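Local atomic coordinates of muramoyltetrapeptide carboxypeptidase (Oxalobacter formigenes OXCC13, PDB entry 6UUK), a protein that probably acts as a serine-type L,D-carboxypeptidase that trims the terminal residue from muramoyl-tetrapeptides of the cell wall. Residues B[242-247]-B[310-315]; B[246-251]-B[278-283]; B[271-276]-B[305-310]. All coordinates share one frame; numbering follows the deposited sequence.

How the contacts relate
Contacts 2 and 3 join neighbouring parallel strands of the run 242-248, 273-280 and 308-310, while in contact 1 the loop after 308-310 passes over strand 242-248. Contact 1 and contact 2 share Glu-246, predicted as a charge-relay residue; its side chain lies about 3 Å from that of His-316 and about 6 Å from that of Ser-152, the predicted nucleophile. These two contacts are further joined by Phe-314 O and His-278 N, 2.6 Å apart. Contact 3 lies at the other end of strand 273-280, its centre about 19 Å from that of contact 2. It shares Thr-310 with contact 1 and meets it where Leu-243 O comes 2.7 Å from Val-275 N.

Contact 1 (B[242-247]-B[310-315]); sequences ILFVED and TGLPFG
Glu-246, predicted to be part of the charge relay of this S66 peptidase, lays its aliphatic CG against the ring of Phe-314, 3.6 Å from CE2, while its carboxylate goes on past the ring to the backbone of Gly-315. OE2 stops 3.4 Å from Gly-315 CA, a van der Waals approach to a residue without a side chain. The chain gets there by bending: CG sits between the backbone N and the carbonyl carbon (chi1 54°), and chi2 of 80° then turns CD back. The plane of the carboxylate stands nearly upright on that of the ring. No hydrogen bond links the two segments; OE2 makes a weak hydrogen bond with ND1 of His-316, and OE1 another with ND2 of Asn-222.

Two residues earlier, on the same side of the strand, Phe-244 turns the edge of its ring to the face of Phe-314 in an offset edge-to-face pair, with ring centroids 5.8 Å apart and planes at 84°. Its CE2 leads, 4.0 Å from Phe-314 CE2. Nearer the backbone, CB of Phe-244 packs 3.7 Å from Leu-312 CD2.

The loop 310-315 thus passes over one face of strand 242-248, which lies between strands 213-222 and 273-280 in the sheet. Leu-323 of strand 323-325 touches Phe-244, Leu-312 and Phe-314 together, and Trp-204 of strand 200-205 packs on Leu-312.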
ATOM      1  N   ILE B 242       6.248 -16.053  13.390  1.00 18.51           N
ATOM      2  CA  ILE B 242       7.154 -14.933  13.610  1.00 19.07           C
ATOM      3  C   ILE B 242       7.251 -14.166  12.298  1.00 17.67           C
ATOM      4  O   ILE B 242       7.830 -14.658  11.321  1.00 18.81           O
ATOM      5  CB  ILE B 242       8.533 -15.399  14.094  1.00 17.77           C
ATOM      6  CG1 ILE B 242       8.387 -16.288  15.331  1.00 12.60           C
ATOM      7  CG2 ILE B 242       9.422 -14.205  14.402  1.00 12.96           C
ATOM      8  CD1 ILE B 242       9.704 -16.780  15.891  1.00 18.34           C
ATOM      9  N   LEU B 243       6.684 -12.965  12.272  1.00 15.63           N
ATOM     10  CA  LEU B 243       6.590 -12.161  11.061  1.00 17.47           C
ATOM     11  C   LEU B 243       7.706 -11.124  11.035  1.00 12.62           C
ATOM     12  O   LEU B 243       7.950 -10.442  12.035  1.00 19.89           O
ATOM     13  CB  LEU B 243       5.226 -11.472  10.978  1.00 19.34           C
ATOM     14  CG  LEU B 243       4.947 -10.604   9.750  1.00 15.65           C
ATOM     15  CD1 LEU B 243       4.892 -11.450   8.492  1.00 14.69           C
ATOM     16  CD2 LEU B 243       3.654  -9.827   9.929  1.00 18.40           C
ATOM     17  N   PHE B 244       8.379 -11.010   9.891  1.00 18.67           N
ATOM     18  CA  PHE B 244       9.428 -10.021   9.689  1.00 12.43           C
ATOM     19  C   PHE B 244       9.105  -9.167   8.471  1.00 13.26           C
ATOM     20  O   PHE B 244       8.543  -9.651   7.484  1.00 12.59           O
ATOM     21  CB  PHE B 244      10.806 -10.685   9.521  1.00 17.31           C
ATOM     22  CG  PHE B 244      10.953 -11.486   8.256  1.00 16.16           C
ATOM     23  CD1 PHE B 244      10.540 -12.807   8.206  1.00 16.92           C
ATOM     24  CD2 PHE B 244      11.518 -10.923   7.124  1.00 12.84           C
ATOM     25  CE1 PHE B 244      10.679 -13.547   7.045  1.00 14.37           C
ATOM     26  CE2 PHE B 244      11.658 -11.657   5.961  1.00 12.65           C
ATOM     27  CZ  PHE B 244      11.239 -12.971   5.922  1.00 14.56           C
ATOM     28  N   VAL B 245       9.463  -7.882   8.549  1.00 21.69           N
ATOM     29  CA  VAL B 245       9.177  -6.921   7.492  1.00 15.51           C
ATOM     30  C   VAL B 245      10.391  -6.028   7.271  1.00 14.63           C
ATOM     31  O   VAL B 245      11.260  -5.891   8.134  1.00 16.17           O
ATOM     32  CB  VAL B 245       7.937  -6.053   7.806  1.00 20.18           C
ATOM     33  CG1 VAL B 245       6.673  -6.897   7.801  1.00 12.85           C
ATOM     34  CG2 VAL B 245       8.108  -5.348   9.143  1.00 15.30           C
ATOM     35  N   GLU B 246      10.435  -5.414   6.089  1.00 16.91           N
ATOM     36  CA  GLU B 246      11.470  -4.453   5.735  1.00 17.21           C
ATOM     37  C   GLU B 246      10.975  -3.629   4.555  1.00 16.53           C
ATOM     38  O   GLU B 246      10.037  -4.022   3.855  1.00 19.97           O
ATOM     39  CB  GLU B 246      12.800  -5.145   5.406  1.00 17.37           C
ATOM     40  CG  GLU B 246      12.720  -6.231   4.336  1.00 14.03           C
ATOM     41  CD  GLU B 246      12.698  -5.675   2.924  1.00 16.62           C
ATOM     42  OE1 GLU B 246      12.031  -6.278   2.057  1.00 26.18           O
ATOM     43  OE2 GLU B 246      13.344  -4.634   2.683  1.00 17.52           O
ATOM     44  N   ASP B 247      11.620  -2.485   4.338  1.00 19.85           N
ATOM     45  CA  ASP B 247      11.230  -1.585   3.258  1.00 22.71           C
ATOM     46  C   ASP B 247      12.317  -0.533   3.078  1.00 18.60           C
ATOM     47  O   ASP B 247      13.233  -0.410   3.894  1.00 18.08           O
ATOM     48  CB  ASP B 247       9.878  -0.925   3.542  1.00 19.72           C
ATOM     49  CG  ASP B 247       9.006  -0.829   2.307  1.00 17.63           C
ATOM     50  OD1 ASP B 247       9.559  -0.781   1.188  1.00 24.29           O
ATOM     51  OD2 ASP B 247       7.766  -0.804   2.456  1.00 18.22           O
ATOM     52  N   THR B 310      13.366  -5.365  17.078  1.00 16.86           N
ATOM     53  CA  THR B 310      14.055  -4.646  16.017  1.00 19.27           C
ATOM     54  C   THR B 310      15.498  -5.121  15.906  1.00 13.51           C
ATOM     55  O   THR B 310      16.006  -5.861  16.753  1.00 20.74           O
ATOM     56  CB  THR B 310      14.016  -3.134  16.267  1.00 19.52           C
ATOM     57  OG1 THR B 310      14.845  -2.812  17.392  1.00 19.25           O
ATOM     58  CG2 THR B 310      12.594  -2.680  16.549  1.00 16.58           C
ATOM     59  N   GLY B 311      16.159  -4.683  14.836  1.00 24.79           N
ATOM     60  CA  GLY B 311      17.558  -4.977  14.617  1.00 25.33           C
ATOM     61  C   GLY B 311      17.847  -6.083  13.625  1.00 17.04           C
ATOM     62  O   GLY B 311      19.024  -6.396  13.406  1.00 23.95           O
ATOM     63  N   LEU B 312      16.825  -6.682  13.025  1.00 14.91           N
ATOM     64  CA  LEU B 312      17.027  -7.754  12.060  1.00 20.74           C
ATOM     65  C   LEU B 312      17.863  -7.254  10.887  1.00 19.74           C
ATOM     66  O   LEU B 312      17.456  -6.298  10.209  1.00 20.31           O
ATOM     67  CB  LEU B 312      15.683  -8.279  11.560  1.00 23.28           C
ATOM     68  CG  LEU B 312      15.716  -9.400  10.518  1.00 17.68           C
ATOM     69  CD1 LEU B 312      16.283 -10.682  11.110  1.00 17.58           C
ATOM     70  CD2 LEU B 312      14.330  -9.642   9.943  1.00 14.67           C
ATOM     71  N   PRO B 313      19.023  -7.857  10.610  1.00 22.79           N
ATOM     72  CA  PRO B 313      19.877  -7.374   9.508  1.00 14.57           C
ATOM     73  C   PRO B 313      19.420  -7.911   8.157  1.00 15.32           C
ATOM     74  O   PRO B 313      20.069  -8.739   7.509  1.00 16.69           O
ATOM     75  CB  PRO B 313      21.263  -7.884   9.920  1.00 20.49           C
ATOM     76  CG  PRO B 313      21.009  -9.063  10.841  1.00 23.48           C
ATOM     77  CD  PRO B 313      19.546  -9.098  11.202  1.00 18.83           C
ATOM     78  N   PHE B 314      18.262  -7.430   7.716  1.00 18.32           N
ATOM     79  CA  PHE B 314      17.702  -7.835   6.437  1.00 16.53           C
ATOM     80  C   PHE B 314      16.965  -6.659   5.814  1.00 14.38           C
ATOM     81  O   PHE B 314      16.255  -5.923   6.504  1.00 18.60           O
ATOM     82  CB  PHE B 314      16.758  -9.031   6.588  1.00 15.37           C
ATOM     83  CG  PHE B 314      16.111  -9.451   5.302  1.00 15.63           C
ATOM     84  CD1 PHE B 314      16.818 -10.183   4.365  1.00 16.48           C
ATOM     85  CD2 PHE B 314      14.798  -9.110   5.029  1.00 14.42           C
ATOM     86  CE1 PHE B 314      16.228 -10.568   3.178  1.00 14.91           C
ATOM     87  CE2 PHE B 314      14.202  -9.492   3.845  1.00 13.85           C
ATOM     88  CZ  PHE B 314      14.918 -10.221   2.918  1.00 21.15           C
ATOM     89  N   GLY B 315      17.138  -6.497   4.509  1.00 12.42           N
ATOM     90  CA  GLY B 315      16.498  -5.417   3.784  1.00 13.78           C
ATOM     91  C   GLY B 315      17.233  -5.154   2.481  1.00 18.36           C
ATOM     92  O   GLY B 315      17.977  -6.004   1.993  1.00 22.72           O
TER

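Contact 2 (B[246-251]-B[278-283]); sequences EDIHEH and HFSEFK
Phe-279 tucks its ring under the backbone of 246-247: CA of Glu-246 sits over one face in a CH-pi contact, 4.0 Å from the centroid but displaced toward the rim, 26° off the ring normal. CG of Phe-279 is anti to the carbonyl carbon (chi1 -70°), and from there the ring brings CE1 to 3.7 Å from Asp-247 CB. Beside it runs a weak hydrogen bond, Asp-247 N to His-278 O at 3.4 Å. Ile-248 CG2 meets Ser-280 OG at 3.3 Å. Past the strands, Glu-250 O comes 3.1 Å from Phe-282 CE1, a water accepts from Glu-250 N while donating weakly to Ser-280 O, and His-251 turns its ring edge, at CD2, to Lys-283 O.

This is the beta-alpha-beta unit of strand 242-248, helix 252-264 and strand 273-280, where two parallel strands, only loosely joined here, give way to loops beside the predicted catalytic Glu-246.

Behind this layer, Asp-247 OD1 takes the N-H of Ile-248 on its anti side, tilted somewhat out of the carboxylate plane, and OD2 is hydrogen-bonded to Thr-224 OG1. Val-255 and Leu-223 pack on Phe-279. His-251, the helix N-cap residue, hydrogen-bonds through NE2 to Asp-288; Arg-96 of the second subunit packs on it.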
ATOM      1  N   GLU B 246      10.435  -5.414   6.089  1.00 16.91           N
ATOM      2  CA  GLU B 246      11.470  -4.453   5.735  1.00 17.21           C
ATOM      3  C   GLU B 246      10.975  -3.629   4.555  1.00 16.53           C
ATOM      4  O   GLU B 246      10.037  -4.022   3.855  1.00 19.97           O
ATOM      5  CB  GLU B 246      12.800  -5.145   5.406  1.00 17.37           C
ATOM      6  CG  GLU B 246      12.720  -6.231   4.336  1.00 14.03           C
ATOM      7  CD  GLU B 246      12.698  -5.675   2.924  1.00 16.62           C
ATOM      8  OE1 GLU B 246      12.031  -6.278   2.057  1.00 26.18           O
ATOM      9  OE2 GLU B 246      13.344  -4.634   2.683  1.00 17.52           O
ATOM     10  N   ASP B 247      11.620  -2.485   4.338  1.00 19.85           N
ATOM     11  CA  ASP B 247      11.230  -1.585   3.258  1.00 22.71           C
ATOM     12  C   ASP B 247      12.317  -0.533   3.078  1.00 18.60           C
ATOM     13  O   ASP B 247      13.233  -0.410   3.894  1.00 18.08           O
ATOM     14  CB  ASP B 247       9.878  -0.925   3.542  1.00 19.72           C
ATOM     15  CG  ASP B 247       9.006  -0.829   2.307  1.00 17.63           C
ATOM     16  OD1 ASP B 247       9.559  -0.781   1.188  1.00 24.29           O
ATOM     17  OD2 ASP B 247       7.766  -0.804   2.456  1.00 18.22           O
ATOM     18  N   ILE B 248      12.198   0.229   1.985  1.00 22.80           N
ATOM     19  CA  ILE B 248      13.083   1.349   1.692  1.00 26.87           C
ATOM     20  C   ILE B 248      12.264   2.471   1.070  1.00 27.57           C
ATOM     21  O   ILE B 248      11.148   2.265   0.589  1.00 27.87           O
ATOM     22  CB  ILE B 248      14.247   0.968   0.751  1.00 31.48           C
ATOM     23  CG1 ILE B 248      13.725   0.171  -0.448  1.00 23.84           C
ATOM     24  CG2 ILE B 248      15.326   0.212   1.509  1.00 35.84           C
ATOM     25  CD1 ILE B 248      14.739   0.003  -1.557  1.00 29.51           C
ATOM     26  N   HIS B 249      12.846   3.672   1.079  1.00 22.22           N
ATOM     27  CA  HIS B 249      12.222   4.889   0.559  1.00 24.62           C
ATOM     28  C   HIS B 249      10.913   5.224   1.265  1.00 23.74           C
ATOM     29  O   HIS B 249      10.060   5.913   0.696  1.00 18.02           O
ATOM     30  CB  HIS B 249      11.976   4.801  -0.954  1.00 24.41           C
ATOM     31  CG  HIS B 249      13.091   4.162  -1.720  1.00 33.29           C
ATOM     32  ND1 HIS B 249      14.384   4.635  -1.692  1.00 31.39           N
ATOM     33  CD2 HIS B 249      13.099   3.092  -2.551  1.00 32.43           C
ATOM     34  CE1 HIS B 249      15.144   3.880  -2.465  1.00 30.70           C
ATOM     35  NE2 HIS B 249      14.389   2.937  -2.999  1.00 34.90           N
ATOM     36  N   GLU B 250      10.729   4.757   2.498  1.00 23.51           N
ATOM     37  CA  GLU B 250       9.470   4.919   3.214  1.00 23.36           C
ATOM     38  C   GLU B 250       9.685   5.785   4.445  1.00 16.21           C
ATOM     39  O   GLU B 250      10.508   5.455   5.305  1.00 21.90           O
ATOM     40  CB  GLU B 250       8.886   3.563   3.618  1.00 18.73           C
ATOM     41  CG  GLU B 250       8.655   2.616   2.457  1.00 21.82           C
ATOM     42  CD  GLU B 250       7.754   3.202   1.388  1.00 18.86           C
ATOM     43  OE1 GLU B 250       6.769   3.883   1.741  1.00 17.47           O
ATOM     44  OE2 GLU B 250       8.038   2.986   0.191  1.00 21.92           O
ATOM     45  N   HIS B 251       8.944   6.885   4.525  1.00 22.44           N
ATOM     46  CA  HIS B 251       8.878   7.656   5.753  1.00 20.34           C
ATOM     47  C   HIS B 251       8.226   6.810   6.847  1.00 25.21           C
ATOM     48  O   HIS B 251       7.334   6.006   6.566  1.00 23.99           O
ATOM     49  CB  HIS B 251       8.082   8.939   5.524  1.00 20.45           C
ATOM     50  CG  HIS B 251       8.368  10.024   6.516  1.00 19.49           C
ATOM     51  ND1 HIS B 251       7.815  10.046   7.779  1.00 24.75           N
ATOM     52  CD2 HIS B 251       9.135  11.136   6.425  1.00 27.87           C
ATOM     53  CE1 HIS B 251       8.235  11.119   8.425  1.00 22.34           C
ATOM     54  NE2 HIS B 251       9.037  11.798   7.625  1.00 27.89           N
ATOM     55  N   HIS B 278      15.569  -3.968   8.098  1.00 16.57           N
ATOM     56  CA  HIS B 278      16.152  -2.681   7.749  1.00 20.34           C
ATOM     57  C   HIS B 278      15.112  -1.786   7.087  1.00 21.07           C
ATOM     58  O   HIS B 278      14.464  -2.182   6.113  1.00 17.59           O
ATOM     59  CB  HIS B 278      17.352  -2.864   6.821  1.00 22.20           C
ATOM     60  CG  HIS B 278      18.605  -3.283   7.526  1.00 16.24           C
ATOM     61  ND1 HIS B 278      19.212  -2.506   8.488  1.00 13.72           N
ATOM     62  CD2 HIS B 278      19.370  -4.393   7.400  1.00 17.49           C
ATOM     63  CE1 HIS B 278      20.294  -3.121   8.930  1.00 19.43           C
ATOM     64  NE2 HIS B 278      20.413  -4.268   8.286  1.00 18.88           N
ATOM     65  N   PHE B 279      14.951  -0.580   7.626  1.00 20.78           N
ATOM     66  CA  PHE B 279      14.143   0.478   7.027  1.00 20.87           C
ATOM     67  C   PHE B 279      15.090   1.656   6.817  1.00 22.88           C
ATOM     68  O   PHE B 279      15.269   2.490   7.709  1.00 19.98           O
ATOM     69  CB  PHE B 279      12.950   0.850   7.910  1.00 19.54           C
ATOM     70  CG  PHE B 279      11.894  -0.217   7.988  1.00 19.80           C
ATOM     71  CD1 PHE B 279      10.803  -0.194   7.135  1.00 18.07           C
ATOM     72  CD2 PHE B 279      11.992  -1.241   8.914  1.00 19.04           C
ATOM     73  CE1 PHE B 279       9.829  -1.171   7.205  1.00  8.38           C
ATOM     74  CE2 PHE B 279      11.022  -2.224   8.989  1.00 18.35           C
ATOM     75  CZ  PHE B 279       9.938  -2.188   8.132  1.00 17.34           C
ATOM     76  N   SER B 280      15.705   1.716   5.642  1.00 22.71           N
ATOM     77  CA  SER B 280      16.783   2.652   5.367  1.00 32.81           C
ATOM     78  C   SER B 280      16.337   3.723   4.378  1.00 27.68           C
ATOM     79  O   SER B 280      15.267   3.642   3.770  1.00 21.86           O
ATOM     80  CB  SER B 280      18.013   1.912   4.829  1.00 25.11           C
ATOM     81  OG  SER B 280      17.696   1.185   3.655  1.00 17.63           O
ATOM     82  N   GLU B 281      17.191   4.740   4.233  1.00 26.16           N
ATOM     83  CA  GLU B 281      16.992   5.857   3.311  1.00 28.38           C
ATOM     84  C   GLU B 281      15.672   6.578   3.601  1.00 28.11           C
ATOM     85  O   GLU B 281      14.681   6.466   2.877  1.00 23.29           O
ATOM     86  CB  GLU B 281      17.059   5.377   1.857  1.00 23.47           C
ATOM     87  CG  GLU B 281      18.428   4.854   1.470  1.00 30.75           C
ATOM     88  CD  GLU B 281      18.500   4.422   0.025  1.00 41.43           C
ATOM     89  OE1 GLU B 281      17.434   4.257  -0.601  1.00 41.71           O
ATOM     90  OE2 GLU B 281      19.626   4.249  -0.484  1.00 31.85           O
ATOM     91  N   PHE B 282      15.696   7.332   4.695  1.00 30.57           N
ATOM     92  CA  PHE B 282      14.558   8.130   5.115  1.00 32.52           C
ATOM     93  C   PHE B 282      14.725   9.565   4.635  1.00 29.48           C
ATOM     94  O   PHE B 282      15.739   9.940   4.042  1.00 36.88           O
ATOM     95  CB  PHE B 282      14.400   8.095   6.634  1.00 34.42           C
ATOM     96  CG  PHE B 282      13.868   6.800   7.158  1.00 24.21           C
ATOM     97  CD1 PHE B 282      13.529   5.773   6.294  1.00 31.95           C
ATOM     98  CD2 PHE B 282      13.692   6.615   8.518  1.00 18.50           C
ATOM     99  CE1 PHE B 282      13.036   4.582   6.779  1.00 29.08           C
ATOM    100  CE2 PHE B 282      13.197   5.428   9.007  1.00 33.83           C
ATOM    101  CZ  PHE B 282      12.867   4.411   8.138  1.00 30.14           C
ATOM    102  N   LYS B 283      13.709  10.379   4.916  1.00 37.74           N
ATOM    103  CA  LYS B 283      13.781  11.812   4.662  1.00 35.34           C
ATOM    104  C   LYS B 283      12.908  12.594   5.642  1.00 31.16           C
ATOM    105  O   LYS B 283      11.850  13.107   5.264  1.00 33.14           O
ATOM    106  CB  LYS B 283      13.372  12.125   3.225  1.00 44.38           C
ATOM    107  CG  LYS B 283      14.540  12.261   2.263  1.00 47.53           C
ATOM    108  CD  LYS B 283      15.413  13.458   2.620  1.00 45.42           C
ATOM    109  CE  LYS B 283      16.619  13.562   1.703  1.00 57.70           C
ATOM    110  NZ  LYS B 283      16.212  13.739   0.288  1.00 60.17           N
TER
HETATM  111  O   HOH W   1      12.087   2.567   4.552  1.00 21.76           O

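Contact 3 (B[271-276]-B[305-310]); sequences QKALVL and SIPVVT
Leu-276 and Val-308 touch through methyls, CD1 to CG1 at 3.7 Å, and the leucine can be followed outward from its root. Its CB lies beside both Val-309 O and Thr-310 CG2. At CG, turned to an unusual chi1 of -97°, the chain forks: CD1 crosses to Val-308, and CD2 goes to the methyl of Thr-310, 4.0 Å from CG2. One branch therefore reaches back to an earlier residue of the opposite strand while the other stays with its direct neighbour.

Leu-274, two residues earlier on the same face, has CG anti to the backbone N (chi1 176°). Its CB rests 3.8 Å from Ile-306 CD1, and its CD2 lies against Val-308 CG2, the side chains of Leu-274 and Val-308 running side by side and pointing the same way. Ile-306 comes in from the loop before the strand; its CG2 packs on Gln-271 O, and CD of Pro-307 is 3.3 Å from Lys-272 O.

The backbones meet as parallel strands through three hydrogen bonds: Leu-274 N to Pro-307 O, Val-309 N to Leu-274 O at 2.7 Å, and Leu-276 N to Val-309 O. Leu-274 thus bonds through both its N-H and its carbonyl, whereas Val-308 between the acceptors contributes a CA-H...O contact to Leu-274 O.

This is the beta-alpha-beta unit of strand 273-280, helix 293-303 and strand 308-310, the last of these outermost in its sheet within this chain. Leu-297 of the connecting helix packs on Leu-276 and Thr-310, Leu-331 of strand 328-333 touches Val-275 and Val-309, and strand 242-248 flanks strand 273-280 on its other edge.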
ATOM      1  N   GLN B 271       0.061 -13.548  15.242  1.00 20.63           N
ATOM      2  CA  GLN B 271       1.468 -13.912  15.289  1.00 17.14           C
ATOM      3  C   GLN B 271       1.987 -13.868  16.727  1.00 17.49           C
ATOM      4  O   GLN B 271       1.356 -13.317  17.633  1.00 26.73           O
ATOM      5  CB  GLN B 271       2.288 -12.984  14.396  1.00 19.64           C
ATOM      6  CG  GLN B 271       1.697 -12.784  13.007  1.00 17.91           C
ATOM      7  CD  GLN B 271       1.503 -14.088  12.260  1.00 14.96           C
ATOM      8  OE1 GLN B 271       2.359 -14.973  12.297  1.00 17.83           O
ATOM      9  NE2 GLN B 271       0.370 -14.217  11.581  1.00 20.32           N
ATOM     10  N   LYS B 272       3.161 -14.466  16.928  1.00 18.30           N
ATOM     11  CA  LYS B 272       3.780 -14.493  18.247  1.00 22.22           C
ATOM     12  C   LYS B 272       4.710 -13.312  18.488  1.00 18.29           C
ATOM     13  O   LYS B 272       4.864 -12.882  19.637  1.00 15.97           O
ATOM     14  CB  LYS B 272       4.553 -15.801  18.443  1.00 20.93           C
ATOM     15  CG  LYS B 272       3.670 -17.036  18.521  1.00 22.93           C
ATOM     16  CD  LYS B 272       4.490 -18.292  18.774  1.00 23.93           C
ATOM     17  CE  LYS B 272       3.597 -19.517  18.908  1.00 18.72           C
ATOM     18  NZ  LYS B 272       4.384 -20.763  19.110  1.00 17.67           N
ATOM     19  N   ALA B 273       5.329 -12.780  17.438  1.00 19.45           N
ATOM     20  CA  ALA B 273       6.227 -11.643  17.576  1.00 18.03           C
ATOM     21  C   ALA B 273       6.413 -10.990  16.216  1.00 17.98           C
ATOM     22  O   ALA B 273       6.326 -11.652  15.177  1.00 15.77           O
ATOM     23  CB  ALA B 273       7.584 -12.060  18.156  1.00 18.31           C
ATOM     24  N   LEU B 274       6.667  -9.685  16.236  1.00 17.22           N
ATOM     25  CA  LEU B 274       6.927  -8.904  15.033  1.00 15.46           C
ATOM     26  C   LEU B 274       8.395  -8.504  15.020  1.00 13.38           C
ATOM     27  O   LEU B 274       8.885  -7.901  15.980  1.00 11.34           O
ATOM     28  CB  LEU B 274       6.030  -7.668  14.975  1.00 14.51           C
ATOM     29  CG  LEU B 274       6.279  -6.706  13.811  1.00 13.76           C
ATOM     30  CD1 LEU B 274       5.998  -7.385  12.478  1.00 15.85           C
ATOM     31  CD2 LEU B 274       5.446  -5.443  13.962  1.00 13.33           C
ATOM     32  N   VAL B 275       9.092  -8.843  13.938  1.00 21.36           N
ATOM     33  CA  VAL B 275      10.511  -8.547  13.784  1.00 13.54           C
ATOM     34  C   VAL B 275      10.663  -7.479  12.710  1.00 16.98           C
ATOM     35  O   VAL B 275      10.115  -7.613  11.609  1.00 16.95           O
ATOM     36  CB  VAL B 275      11.316  -9.808  13.431  1.00  9.82           C
ATOM     37  CG1 VAL B 275      12.802  -9.495  13.398  1.00 16.12           C
ATOM     38  CG2 VAL B 275      11.027 -10.914  14.432  1.00 17.07           C
ATOM     39  N   LEU B 276      11.404  -6.422  13.029  1.00 17.08           N
ATOM     40  CA  LEU B 276      11.610  -5.304  12.119  1.00 14.31           C
ATOM     41  C   LEU B 276      12.996  -5.408  11.495  1.00 15.25           C
ATOM     42  O   LEU B 276      14.005  -5.415  12.209  1.00 13.90           O
ATOM     43  CB  LEU B 276      11.448  -3.969  12.847  1.00 14.79           C
ATOM     44  CG  LEU B 276      10.083  -3.285  12.745  1.00 13.15           C
ATOM     45  CD1 LEU B 276       8.967  -4.217  13.184  1.00 18.25           C
ATOM     46  CD2 LEU B 276      10.065  -2.005  13.566  1.00 13.59           C
ATOM     47  N   SER B 305      -0.449  -5.896  20.417  1.00 23.33           N
ATOM     48  CA  SER B 305      -0.492  -6.812  21.547  1.00 24.30           C
ATOM     49  C   SER B 305       0.640  -7.830  21.529  1.00 25.09           C
ATOM     50  O   SER B 305       0.817  -8.551  22.516  1.00 30.83           O
ATOM     51  CB  SER B 305      -1.838  -7.547  21.579  1.00 31.08           C
ATOM     52  OG  SER B 305      -2.054  -8.267  20.377  1.00 34.89           O
ATOM     53  N   ILE B 306       1.401  -7.904  20.442  1.00 26.47           N
ATOM     54  CA  ILE B 306       2.514  -8.842  20.328  1.00 20.90           C
ATOM     55  C   ILE B 306       3.817  -8.075  20.522  1.00 15.92           C
ATOM     56  O   ILE B 306       3.863  -6.863  20.268  1.00 19.69           O
ATOM     57  CB  ILE B 306       2.491  -9.573  18.976  1.00 18.38           C
ATOM     58  CG1 ILE B 306       2.752  -8.593  17.831  1.00 12.35           C
ATOM     59  CG2 ILE B 306       1.160 -10.280  18.779  1.00 18.62           C
ATOM     60  CD1 ILE B 306       2.893  -9.258  16.479  1.00 15.14           C
ATOM     61  N   PRO B 307       4.889  -8.723  20.977  1.00 19.13           N
ATOM     62  CA  PRO B 307       6.162  -8.009  21.128  1.00 17.06           C
ATOM     63  C   PRO B 307       6.783  -7.687  19.778  1.00 17.71           C
ATOM     64  O   PRO B 307       6.720  -8.481  18.837  1.00 22.60           O
ATOM     65  CB  PRO B 307       7.026  -8.994  21.922  1.00 13.62           C
ATOM     66  CG  PRO B 307       6.455 -10.334  21.599  1.00 14.79           C
ATOM     67  CD  PRO B 307       4.976 -10.115  21.451  1.00 14.88           C
ATOM     68  N   VAL B 308       7.386  -6.505  19.694  1.00 18.55           N
ATOM     69  CA  VAL B 308       8.040  -6.029  18.479  1.00 19.80           C
ATOM     70  C   VAL B 308       9.541  -5.999  18.732  1.00 17.82           C
ATOM     71  O   VAL B 308      10.013  -5.297  19.635  1.00 14.09           O
ATOM     72  CB  VAL B 308       7.521  -4.646  18.061  1.00 18.92           C
ATOM     73  CG1 VAL B 308       8.221  -4.179  16.794  1.00 19.12           C
ATOM     74  CG2 VAL B 308       6.014  -4.685  17.859  1.00 14.89           C
ATOM     75  N   VAL B 309      10.288  -6.757  17.934  1.00 18.23           N
ATOM     76  CA  VAL B 309      11.736  -6.868  18.061  1.00 19.52           C
ATOM     77  C   VAL B 309      12.377  -6.221  16.843  1.00 11.52           C
ATOM     78  O   VAL B 309      11.976  -6.494  15.704  1.00 17.72           O
ATOM     79  CB  VAL B 309      12.175  -8.336  18.204  1.00 21.63           C
ATOM     80  CG1 VAL B 309      13.691  -8.439  18.250  1.00 17.16           C
ATOM     81  CG2 VAL B 309      11.556  -8.954  19.448  1.00 17.78           C
ATOM     82  N   THR B 310      13.366  -5.365  17.078  1.00 16.86           N
ATOM     83  CA  THR B 310      14.055  -4.646  16.017  1.00 19.27           C
ATOM     84  C   THR B 310      15.498  -5.121  15.906  1.00 13.51           C
ATOM     85  O   THR B 310      16.006  -5.861  16.753  1.00 20.74           O
ATOM     86  CB  THR B 310      14.016  -3.134  16.267  1.00 19.52           C
ATOM     87  OG1 THR B 310      14.845  -2.812  17.392  1.00 19.25           O
ATOM     88  CG2 THR B 310      12.594  -2.680  16.549  1.00 16.58           C
TER